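Local coordinates for protein glucose-6-phosphate isomerase (Thermus thermophilus, PDB 1ZZG) that probably catalyses the reversible isomerization of glucose 6-phosphate to fructose 6-phosphate in glycolysis and gluconeogenesis, at residues A[268-274]-A[392-398]; A[23-27]-A[220-224]; A[149-153]-A[172-176]. The contacts are given in a common frame with arbitrary orientation. Numbering follows the deposited sequence.

Contact 1: residues A[268-274]-A[392-398]; sequences SLGKVDR and WEVNAFD
Segment 268-274, leaving helix 257-269, obliquely crosses segment 392-398, which follows helix 371-391. The CA register runs in opposite senses, Ser-268 with Ala-396 (4.3 Å) and Asp-273 with Val-394 (4.6 Å). An inverse gamma turn centred on Gly-270 leads into an extended Lys-271; in the other segment, Glu-393 takes positive phi in a Schellman motif that ends helix 371-391. Lys-271 folds its chain back (m, m, t, p), so that NZ sits among oxygens: Asn-395 O at 2.7 Å, Asp-398 O at 2.8 Å, its own segment's Ser-268 O at 2.9 Å, and, more weakly, Asp-398 OD1 at 3.3 Å in a salt bridge. Leu-269 (m, t) sets CB 3.7 Å from Trp-392 CZ3 and CD2 4.1 Å from Val-394 CG2. The m rotamer of Val-394 brings CG1 within 3.7 Å of Asp-273 CB. At the far end Arg-274 N donates to Glu-393 O (3.0 Å), and its guanidinium lays one face over Glu-393 CB. Water links Val-272 O to Asn-395 N. Asn-395, chi1 t, forms an Asx turn with Phe-397 N. Ser-268 OG bonds to Leu-264 O and Arg-187. Ser-268 follows Glu-267, the predicted proton donor, so this lysine-centred joint borders the probable active site of a phosphoglucose isomerase.

Contact 2: residues A[23-27]-A[220-224]; sequences LEEAR and ALAPL
Arg-27 reaches from helix 20-32 to the main chain at the end of helix 206-221, and most of the polar bonding in this contact passes through it. Residues 23-27 are regular alpha helix, with Arg-27 N bonded to Leu-23 O at 3.0 Å. Residues 220-224 start helical, open out at Ala-222 and Pro-223 (psi 166° and 149°) and turn again at Leu-224. The backbones stay well apart: Glu-24 and Leu-224 have CA atoms 7.7 Å from each other, Arg-27 and Ala-220 8.4 Å. The gap is spanned by the Arg-27 side chain, t, t, p with chi4 at -178°. Its NH1 donates to two carbonyls, Ala-222 O at 2.7 Å and Ala-220 O at 2.9 Å, both near the guanidinium plane. NH2 gives a 3.0 Å hydrogen bond to Glu-24 OE1, a salt bridge one turn back along the same helix, and a weak one to Ala-222 O at 3.4 Å, which therefore accepts twice. Glu-24 (m, m) uses its other oxygen as well: a water donates to Glu-24 OE2 (2.6 Å) and accepts from Leu-224 N (2.8 Å), satisfying that amide. Beside this network Leu-23 CD1 meets Leu-224 CD1 at 3.8 Å, and both leucines also pack on Leu-16 of helix 12-18. Helix 228-238 lies against Leu-23, Arg-27 and Leu-224, while Phe-387 of helix 371-391 touches Arg-27. Away from the predicted catalytic residues, the contact is a helix-to-turn junction in which an arginine gathers one carbonyl from the last helical turn, that of Ala-220, and one from the loop that follows, that of Ala-222.

Contact 3: residues A[149-153]-A[172-176]; sequences EDWRR and REGLK
This is a salt-bridged, partly apolar contact between two lead-ins to neighbouring parallel strands, at the edge of the five-stranded sheet of an SIS-type alpha/beta domain. Residues 149-153, largely 3-10 in conformation, precede strand 155-159; residues 172-176 end helix 165-173 and enter the outermost strand 176-179. The helix and the two strands make up a beta-alpha-beta crossover, and the contact joins its beginning to the place where the helix gives way to the second strand. Arg-152 and Leu-175 are nearest, CA to CA 6.1 Å. Gly-174, at positive phi (69°), breaks the helix and turns the chain toward the sheet. Arg-152 (m, t, t) reaches Glu-173 (m, m), and NE and NH2 both bond to Glu-173 OE1, at 3.2 and 3.1 Å. Longer ion pairs to Glu-149 and Arg-172 enlarge this into a network. Trp-151, chi1 p, presents a ring edge to Glu-173 OE1, 3.6 Å from CZ2, and also packs on Leu-140 and Leu-143 of helix 130-147. Leu-175 CD2 fills the space between, 4.1 Å from Trp-151 CZ3 and 3.8 Å from Arg-152 CB. A single water closes the strand side, donating to Arg-152 O at 2.9 Å and accepting from Lys-176 N at 2.8 Å.

How the contacts relate
From the N terminus, contact 2 opens first, on helix 20-32, and closes only at 220-224. Contact 3 opens and closes within that span, a short loop of its own that belongs to the five-stranded parallel sheet. Contact 1 comes afterwards in series, joining the end of helix 257-269 to the loop after helix 371-391. Contacts 1 and 2 are neighbours without touching, their nearest atoms about 7 Å apart, and helix 371-391 packs against side chains of both. Contact 3 stands apart, its centre about 40 Å from that of contact 1 and 47 Å from that of contact 2. Contact 1 involves the edge of the six-stranded sheet, contact 2 the surrounding helices.

Contact 1: residues A[268-274]-A[392-398]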
loop_
_atom_site.group_PDB
_atom_site.type_symbol
_atom_site.label_atom_id
_atom_site.label_comp_id
_atom_site.label_asym_id
_atom_site.label_seq_id
_atom_site.Cartn_x
_atom_site.Cartn_y
_atom_site.Cartn_z
ATOM N N SER A 268 11.170 -12.472 -7.252
ATOM C CA SER A 268 12.508 -13.020 -7.445
ATOM C C SER A 268 12.742 -14.351 -6.729
ATOM O O SER A 268 13.262 -15.299 -7.321
ATOM C CB SER A 268 13.575 -12.025 -6.967
ATOM O OG SER A 268 13.570 -10.830 -7.730
ATOM N N LEU A 269 12.339 -14.420 -5.462
ATOM C CA LEU A 269 12.576 -15.606 -4.649
ATOM C C LEU A 269 11.418 -16.592 -4.435
ATOM O O LEU A 269 11.624 -17.676 -3.880
ATOM C CB LEU A 269 13.154 -15.150 -3.305
ATOM C CG LEU A 269 14.353 -14.201 -3.496
ATOM C CD1 LEU A 269 14.796 -13.598 -2.164
ATOM C CD2 LEU A 269 15.497 -14.968 -4.155
ATOM N N GLY A 270 10.208 -16.221 -4.853
ATOM C CA GLY A 270 9.071 -17.124 -4.723
ATOM C C GLY A 270 9.201 -18.050 -5.917
ATOM O O GLY A 270 8.555 -17.860 -6.953
ATOM N N LYS A 271 10.043 -19.065 -5.768
ATOM C CA LYS A 271 10.329 -19.966 -6.877
ATOM C C LYS A 271 10.489 -21.426 -6.488
ATOM O O LYS A 271 10.518 -21.772 -5.311
ATOM C CB LYS A 271 11.638 -19.521 -7.542
ATOM C CG LYS A 271 11.628 -18.111 -8.114
ATOM C CD LYS A 271 11.002 -18.095 -9.504
ATOM C CE LYS A 271 10.827 -16.672 -10.012
ATOM N NZ LYS A 271 12.097 -15.906 -9.920
ATOM N N VAL A 272 10.605 -22.267 -7.512
ATOM C CA VAL A 272 10.846 -23.690 -7.336
ATOM C C VAL A 272 12.367 -23.790 -7.428
ATOM O O VAL A 272 12.949 -23.398 -8.447
ATOM C CB VAL A 272 10.241 -24.523 -8.482
ATOM C CG1 VAL A 272 10.587 -25.990 -8.286
ATOM C CG2 VAL A 272 8.734 -24.334 -8.529
ATOM N N ASP A 273 13.018 -24.286 -6.377
ATOM C CA ASP A 273 14.471 -24.375 -6.403
ATOM C C ASP A 273 14.964 -25.533 -7.266
ATOM O O ASP A 273 14.165 -26.272 -7.852
ATOM C CB ASP A 273 15.052 -24.468 -4.982
ATOM C CG ASP A 273 14.708 -25.769 -4.277
ATOM O OD1 ASP A 273 14.422 -26.776 -4.957
ATOM O OD2 ASP A 273 14.747 -25.779 -3.030
ATOM N N ARG A 274 16.282 -25.684 -7.349
ATOM C CA ARG A 274 16.871 -26.729 -8.176
ATOM C C ARG A 274 16.588 -28.148 -7.705
ATOM O O ARG A 274 16.879 -29.110 -8.414
ATOM C CB ARG A 274 18.379 -26.496 -8.324
ATOM C CG ARG A 274 18.709 -25.267 -9.171
ATOM C CD ARG A 274 20.156 -25.264 -9.654
ATOM N NE ARG A 274 21.099 -24.828 -8.630
ATOM C CZ ARG A 274 21.278 -23.562 -8.267
ATOM N NH1 ARG A 274 20.575 -22.597 -8.846
ATOM N NH2 ARG A 274 22.170 -23.258 -7.330
ATOM N N TRP A 392 19.432 -19.773 -2.039
ATOM C CA TRP A 392 18.247 -20.624 -2.087
ATOM C C TRP A 392 18.163 -21.460 -3.360
ATOM O O TRP A 392 17.180 -22.163 -3.587
ATOM C CB TRP A 392 16.973 -19.784 -1.926
ATOM C CG TRP A 392 16.859 -19.118 -0.583
ATOM C CD1 TRP A 392 17.723 -19.238 0.469
ATOM C CD2 TRP A 392 15.846 -18.191 -0.167
ATOM N NE1 TRP A 392 17.315 -18.438 1.511
ATOM C CE2 TRP A 392 16.167 -17.784 1.148
ATOM C CE3 TRP A 392 14.702 -17.665 -0.779
ATOM C CZ2 TRP A 392 15.382 -16.867 1.866
ATOM C CZ3 TRP A 392 13.919 -16.752 -0.067
ATOM C CH2 TRP A 392 14.267 -16.363 1.244
ATOM N N GLU A 393 19.200 -21.375 -4.189
ATOM C CA GLU A 393 19.272 -22.150 -5.425
ATOM C C GLU A 393 18.074 -22.000 -6.349
ATOM O O GLU A 393 17.491 -22.987 -6.806
ATOM C CB GLU A 393 19.477 -23.629 -5.095
ATOM C CG GLU A 393 20.679 -23.873 -4.203
ATOM C CD GLU A 393 20.985 -25.345 -4.018
ATOM O OE1 GLU A 393 20.058 -26.116 -3.678
ATOM O OE2 GLU A 393 22.156 -25.728 -4.208
ATOM N N VAL A 394 17.718 -20.755 -6.631
ATOM C CA VAL A 394 16.601 -20.467 -7.514
ATOM C C VAL A 394 17.064 -19.472 -8.558
ATOM O O VAL A 394 18.126 -18.861 -8.420
ATOM C CB VAL A 394 15.419 -19.829 -6.749
ATOM C CG1 VAL A 394 14.837 -20.818 -5.749
ATOM C CG2 VAL A 394 15.890 -18.570 -6.039
ATOM N N ASN A 395 16.266 -19.337 -9.607
ATOM C CA ASN A 395 16.539 -18.381 -10.668
ATOM C C ASN A 395 15.790 -17.139 -10.188
ATOM O O ASN A 395 14.560 -17.070 -10.263
ATOM C CB ASN A 395 15.952 -18.864 -11.994
ATOM C CG ASN A 395 16.249 -17.917 -13.139
ATOM O OD1 ASN A 395 16.555 -16.741 -12.923
ATOM N ND2 ASN A 395 16.151 -18.418 -14.366
ATOM N N ALA A 396 16.532 -16.169 -9.674
ATOM C CA ALA A 396 15.931 -14.948 -9.150
ATOM C C ALA A 396 15.567 -13.934 -10.225
ATOM O O ALA A 396 15.047 -12.858 -9.918
ATOM C CB ALA A 396 16.889 -14.304 -8.151
ATOM N N PHE A 397 15.792 -14.287 -11.485
ATOM C CA PHE A 397 15.562 -13.331 -12.554
ATOM C C PHE A 397 14.471 -13.610 -13.577
ATOM O O PHE A 397 14.335 -12.875 -14.559
ATOM C CB PHE A 397 16.913 -13.069 -13.223
ATOM C CG PHE A 397 17.998 -12.732 -12.231
ATOM C CD1 PHE A 397 17.965 -11.529 -11.531
ATOM C CD2 PHE A 397 18.991 -13.659 -11.918
ATOM C CE1 PHE A 397 18.901 -11.251 -10.530
ATOM C CE2 PHE A 397 19.936 -13.391 -10.915
ATOM C CZ PHE A 397 19.888 -12.184 -10.219
ATOM N N ASP A 398 13.688 -14.657 -13.348
ATOM C CA ASP A 398 12.592 -14.973 -14.255
ATOM C C ASP A 398 11.288 -15.001 -13.456
ATOM O O ASP A 398 11.287 -14.708 -12.262
ATOM C CB ASP A 398 12.842 -16.306 -14.985
ATOM C CG ASP A 398 12.790 -17.510 -14.068
ATOM O OD1 ASP A 398 12.655 -17.341 -12.843
ATOM O OD2 ASP A 398 12.882 -18.641 -14.588
HETATM O O HOH W 1 14.042 -21.154 -9.872
HETATM O O HOH W 2 16.441 -23.897 -1.670
HETATM O O HOH W 3 20.968 -19.809 -8.643
#

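Contact 2: residues A[23-27]-A[220-224]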
loop_
_atom_site.group_PDB
_atom_site.type_symbol
_atom_site.label_atom_id
_atom_site.label_comp_id
_atom_site.label_asym_id
_atom_site.label_seq_id
_atom_site.Cartn_x
_atom_site.Cartn_y
_atom_site.Cartn_z
ATOM N N LEU A 23 28.451 -17.580 2.259
ATOM C CA LEU A 23 28.152 -16.278 1.671
ATOM C C LEU A 23 29.148 -15.945 0.552
ATOM O O LEU A 23 28.757 -15.429 -0.500
ATOM C CB LEU A 23 28.184 -15.189 2.753
ATOM C CG LEU A 23 27.125 -15.268 3.862
ATOM C CD1 LEU A 23 27.420 -14.244 4.944
ATOM C CD2 LEU A 23 25.743 -15.031 3.271
ATOM N N GLU A 24 30.428 -16.242 0.776
ATOM C CA GLU A 24 31.465 -15.971 -0.223
ATOM C C GLU A 24 31.183 -16.735 -1.514
ATOM O O GLU A 24 31.355 -16.205 -2.612
ATOM C CB GLU A 24 32.848 -16.376 0.301
ATOM C CG GLU A 24 33.321 -15.641 1.547
ATOM C CD GLU A 24 33.688 -14.195 1.289
ATOM O OE1 GLU A 24 33.670 -13.759 0.115
ATOM O OE2 GLU A 24 34.008 -13.495 2.272
ATOM N N GLU A 25 30.749 -17.984 -1.373
ATOM C CA GLU A 25 30.443 -18.824 -2.527
ATOM C C GLU A 25 29.195 -18.316 -3.252
ATOM O O GLU A 25 29.133 -18.327 -4.481
ATOM C CB GLU A 25 30.257 -20.278 -2.077
ATOM C CG GLU A 25 29.806 -21.249 -3.156
ATOM C CD GLU A 25 30.716 -21.263 -4.374
ATOM O OE1 GLU A 25 31.850 -20.744 -4.284
ATOM O OE2 GLU A 25 30.294 -21.805 -5.421
ATOM N N ALA A 26 28.202 -17.860 -2.492
ATOM C CA ALA A 26 26.984 -17.334 -3.098
ATOM C C ALA A 26 27.368 -16.138 -3.976
ATOM O O ALA A 26 26.913 -16.020 -5.119
ATOM C CB ALA A 26 25.994 -16.908 -2.012
ATOM N N ARG A 27 28.221 -15.263 -3.446
ATOM C CA ARG A 27 28.669 -14.091 -4.200
ATOM C C ARG A 27 29.470 -14.488 -5.446
ATOM O O ARG A 27 29.253 -13.942 -6.534
ATOM C CB ARG A 27 29.509 -13.160 -3.310
ATOM C CG ARG A 27 30.210 -12.045 -4.084
ATOM C CD ARG A 27 30.672 -10.894 -3.183
ATOM N NE ARG A 27 31.711 -11.282 -2.227
ATOM C CZ ARG A 27 32.234 -10.458 -1.323
ATOM N NH1 ARG A 27 31.816 -9.197 -1.249
ATOM N NH2 ARG A 27 33.169 -10.891 -0.487
ATOM N N ALA A 220 28.784 -4.434 -2.185
ATOM C CA ALA A 220 28.542 -5.794 -2.654
ATOM C C ALA A 220 29.849 -6.537 -2.932
ATOM O O ALA A 220 29.902 -7.765 -2.842
ATOM C CB ALA A 220 27.679 -5.774 -3.912
ATOM N N LEU A 221 30.899 -5.792 -3.267
ATOM C CA LEU A 221 32.202 -6.384 -3.563
ATOM C C LEU A 221 33.207 -6.259 -2.416
ATOM O O LEU A 221 34.334 -6.738 -2.519
ATOM C CB LEU A 221 32.790 -5.733 -4.819
ATOM C CG LEU A 221 32.541 -6.400 -6.179
ATOM C CD1 LEU A 221 33.453 -7.606 -6.323
ATOM C CD2 LEU A 221 31.084 -6.795 -6.314
ATOM N N ALA A 222 32.793 -5.633 -1.320
ATOM C CA ALA A 222 33.674 -5.435 -0.176
ATOM C C ALA A 222 33.912 -6.679 0.684
ATOM O O ALA A 222 33.210 -7.688 0.558
ATOM C CB ALA A 222 33.123 -4.308 0.699
ATOM N N PRO A 223 34.930 -6.623 1.569
ATOM C CA PRO A 223 35.231 -7.754 2.448
ATOM C C PRO A 223 33.935 -8.050 3.204
ATOM O O PRO A 223 33.153 -7.130 3.465
ATOM C CB PRO A 223 36.312 -7.195 3.370
ATOM C CG PRO A 223 37.023 -6.226 2.509
ATOM C CD PRO A 223 35.888 -5.525 1.787
ATOM N N LEU A 224 33.720 -9.315 3.551
ATOM C CA LEU A 224 32.507 -9.740 4.248
ATOM C C LEU A 224 32.023 -8.783 5.339
ATOM O O LEU A 224 30.851 -8.402 5.362
ATOM C CB LEU A 224 32.707 -11.134 4.850
ATOM C CG LEU A 224 31.474 -11.750 5.525
ATOM C CD1 LEU A 224 30.362 -11.947 4.503
ATOM C CD2 LEU A 224 31.849 -13.078 6.158
HETATM O O HOH W 4 35.284 -11.210 2.197
#

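Contact 3: residues A[149-153]-A[172-176]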
loop_
_atom_site.group_PDB
_atom_site.type_symbol
_atom_site.label_atom_id
_atom_site.label_comp_id
_atom_site.label_asym_id
_atom_site.label_seq_id
_atom_site.Cartn_x
_atom_site.Cartn_y
_atom_site.Cartn_z
ATOM N N GLU A 149 -1.754 16.923 -35.300
ATOM C CA GLU A 149 -0.414 16.534 -35.731
ATOM C C GLU A 149 0.646 16.623 -34.646
ATOM O O GLU A 149 1.740 16.081 -34.794
ATOM C CB GLU A 149 0.028 17.396 -36.919
ATOM C CG GLU A 149 -0.542 16.937 -38.230
ATOM C CD GLU A 149 -0.212 15.487 -38.499
ATOM O OE1 GLU A 149 0.985 15.161 -38.646
ATOM O OE2 GLU A 149 -1.152 14.671 -38.553
ATOM N N ASP A 150 0.329 17.307 -33.558
ATOM C CA ASP A 150 1.292 17.465 -32.485
ATOM C C ASP A 150 1.202 16.364 -31.430
ATOM O O ASP A 150 1.849 16.454 -30.389
ATOM C CB ASP A 150 1.109 18.834 -31.832
ATOM C CG ASP A 150 2.310 19.249 -31.014
ATOM O OD1 ASP A 150 3.429 19.259 -31.572
ATOM O OD2 ASP A 150 2.135 19.565 -29.817
ATOM N N TRP A 151 0.421 15.321 -31.692
ATOM C CA TRP A 151 0.283 14.245 -30.716
ATOM C C TRP A 151 1.588 13.496 -30.452
ATOM O O TRP A 151 1.898 13.167 -29.308
ATOM C CB TRP A 151 -0.803 13.241 -31.139
ATOM C CG TRP A 151 -0.462 12.358 -32.316
ATOM C CD1 TRP A 151 -0.712 12.616 -33.635
ATOM C CD2 TRP A 151 0.157 11.062 -32.270
ATOM N NE1 TRP A 151 -0.295 11.562 -34.411
ATOM C CE2 TRP A 151 0.243 10.593 -33.603
ATOM C CE3 TRP A 151 0.645 10.249 -31.234
ATOM C CZ2 TRP A 151 0.801 9.343 -33.931
ATOM C CZ3 TRP A 151 1.201 9.006 -31.558
ATOM C CH2 TRP A 151 1.272 8.568 -32.898
ATOM N N ARG A 152 2.355 13.235 -31.504
ATOM C CA ARG A 152 3.611 12.504 -31.358
ATOM C C ARG A 152 4.555 13.061 -30.302
ATOM O O ARG A 152 5.270 12.299 -29.650
ATOM C CB ARG A 152 4.340 12.427 -32.698
ATOM C CG ARG A 152 3.560 11.660 -33.746
ATOM C CD ARG A 152 4.366 11.399 -35.008
ATOM N NE ARG A 152 3.575 10.617 -35.952
ATOM C CZ ARG A 152 2.580 11.114 -36.681
ATOM N NH1 ARG A 152 2.261 12.399 -36.587
ATOM N NH2 ARG A 152 1.883 10.317 -37.479
ATOM N N ARG A 153 4.561 14.379 -30.125
ATOM C CA ARG A 153 5.448 14.984 -29.143
ATOM C C ARG A 153 4.997 14.681 -27.719
ATOM O O ARG A 153 5.790 14.782 -26.783
ATOM C CB ARG A 153 5.516 16.503 -29.335
ATOM C CG ARG A 153 6.643 17.164 -28.547
ATOM C CD ARG A 153 6.622 18.688 -28.641
ATOM N NE ARG A 153 7.723 19.282 -27.882
ATOM C CZ ARG A 153 7.853 20.583 -27.627
ATOM N NH1 ARG A 153 6.949 21.449 -28.066
ATOM N NH2 ARG A 153 8.888 21.020 -26.925
ATOM N N ARG A 172 7.996 3.300 -36.065
ATOM C CA ARG A 172 7.041 3.552 -37.140
ATOM C C ARG A 172 6.498 4.980 -37.076
ATOM O O ARG A 172 6.390 5.660 -38.093
ATOM C CB ARG A 172 5.870 2.571 -37.041
ATOM C CG ARG A 172 4.686 2.919 -37.933
ATOM C CD ARG A 172 3.418 2.209 -37.474
ATOM N NE ARG A 172 2.247 2.554 -38.280
ATOM C CZ ARG A 172 2.100 2.246 -39.566
ATOM N NH1 ARG A 172 3.052 1.583 -40.209
ATOM N NH2 ARG A 172 0.989 2.588 -40.208
ATOM N N GLU A 173 6.162 5.426 -35.872
ATOM C CA GLU A 173 5.600 6.755 -35.666
ATOM C C GLU A 173 6.607 7.874 -35.411
ATOM O O GLU A 173 6.226 9.044 -35.328
ATOM C CB GLU A 173 4.601 6.714 -34.510
ATOM C CG GLU A 173 3.375 5.854 -34.769
ATOM C CD GLU A 173 2.521 6.376 -35.916
ATOM O OE1 GLU A 173 2.717 7.535 -36.339
ATOM O OE2 GLU A 173 1.643 5.623 -36.390
ATOM N N GLY A 174 7.882 7.527 -35.283
ATOM C CA GLY A 174 8.887 8.547 -35.038
ATOM C C GLY A 174 8.744 9.153 -33.654
ATOM O O GLY A 174 8.834 10.375 -33.477
ATOM N N LEU A 175 8.520 8.291 -32.669
ATOM C CA LEU A 175 8.355 8.727 -31.290
ATOM C C LEU A 175 9.674 8.672 -30.541
ATOM O O LEU A 175 10.538 7.848 -30.847
ATOM C CB LEU A 175 7.349 7.825 -30.570
ATOM C CG LEU A 175 6.002 7.632 -31.265
ATOM C CD1 LEU A 175 5.153 6.663 -30.463
ATOM C CD2 LEU A 175 5.303 8.977 -31.420
ATOM N N LYS A 176 9.836 9.553 -29.560
ATOM C CA LYS A 176 11.050 9.535 -28.760
ATOM C C LYS A 176 10.974 8.220 -28.000
ATOM O O LYS A 176 9.898 7.809 -27.557
ATOM C CB LYS A 176 11.074 10.687 -27.761
ATOM C CG LYS A 176 12.362 10.766 -26.953
ATOM C CD LYS A 176 13.544 11.123 -27.848
ATOM C CE LYS A 176 14.828 11.292 -27.049
ATOM N NZ LYS A 176 15.238 10.013 -26.417
HETATM O O HOH W 5 7.907 11.446 -28.908
#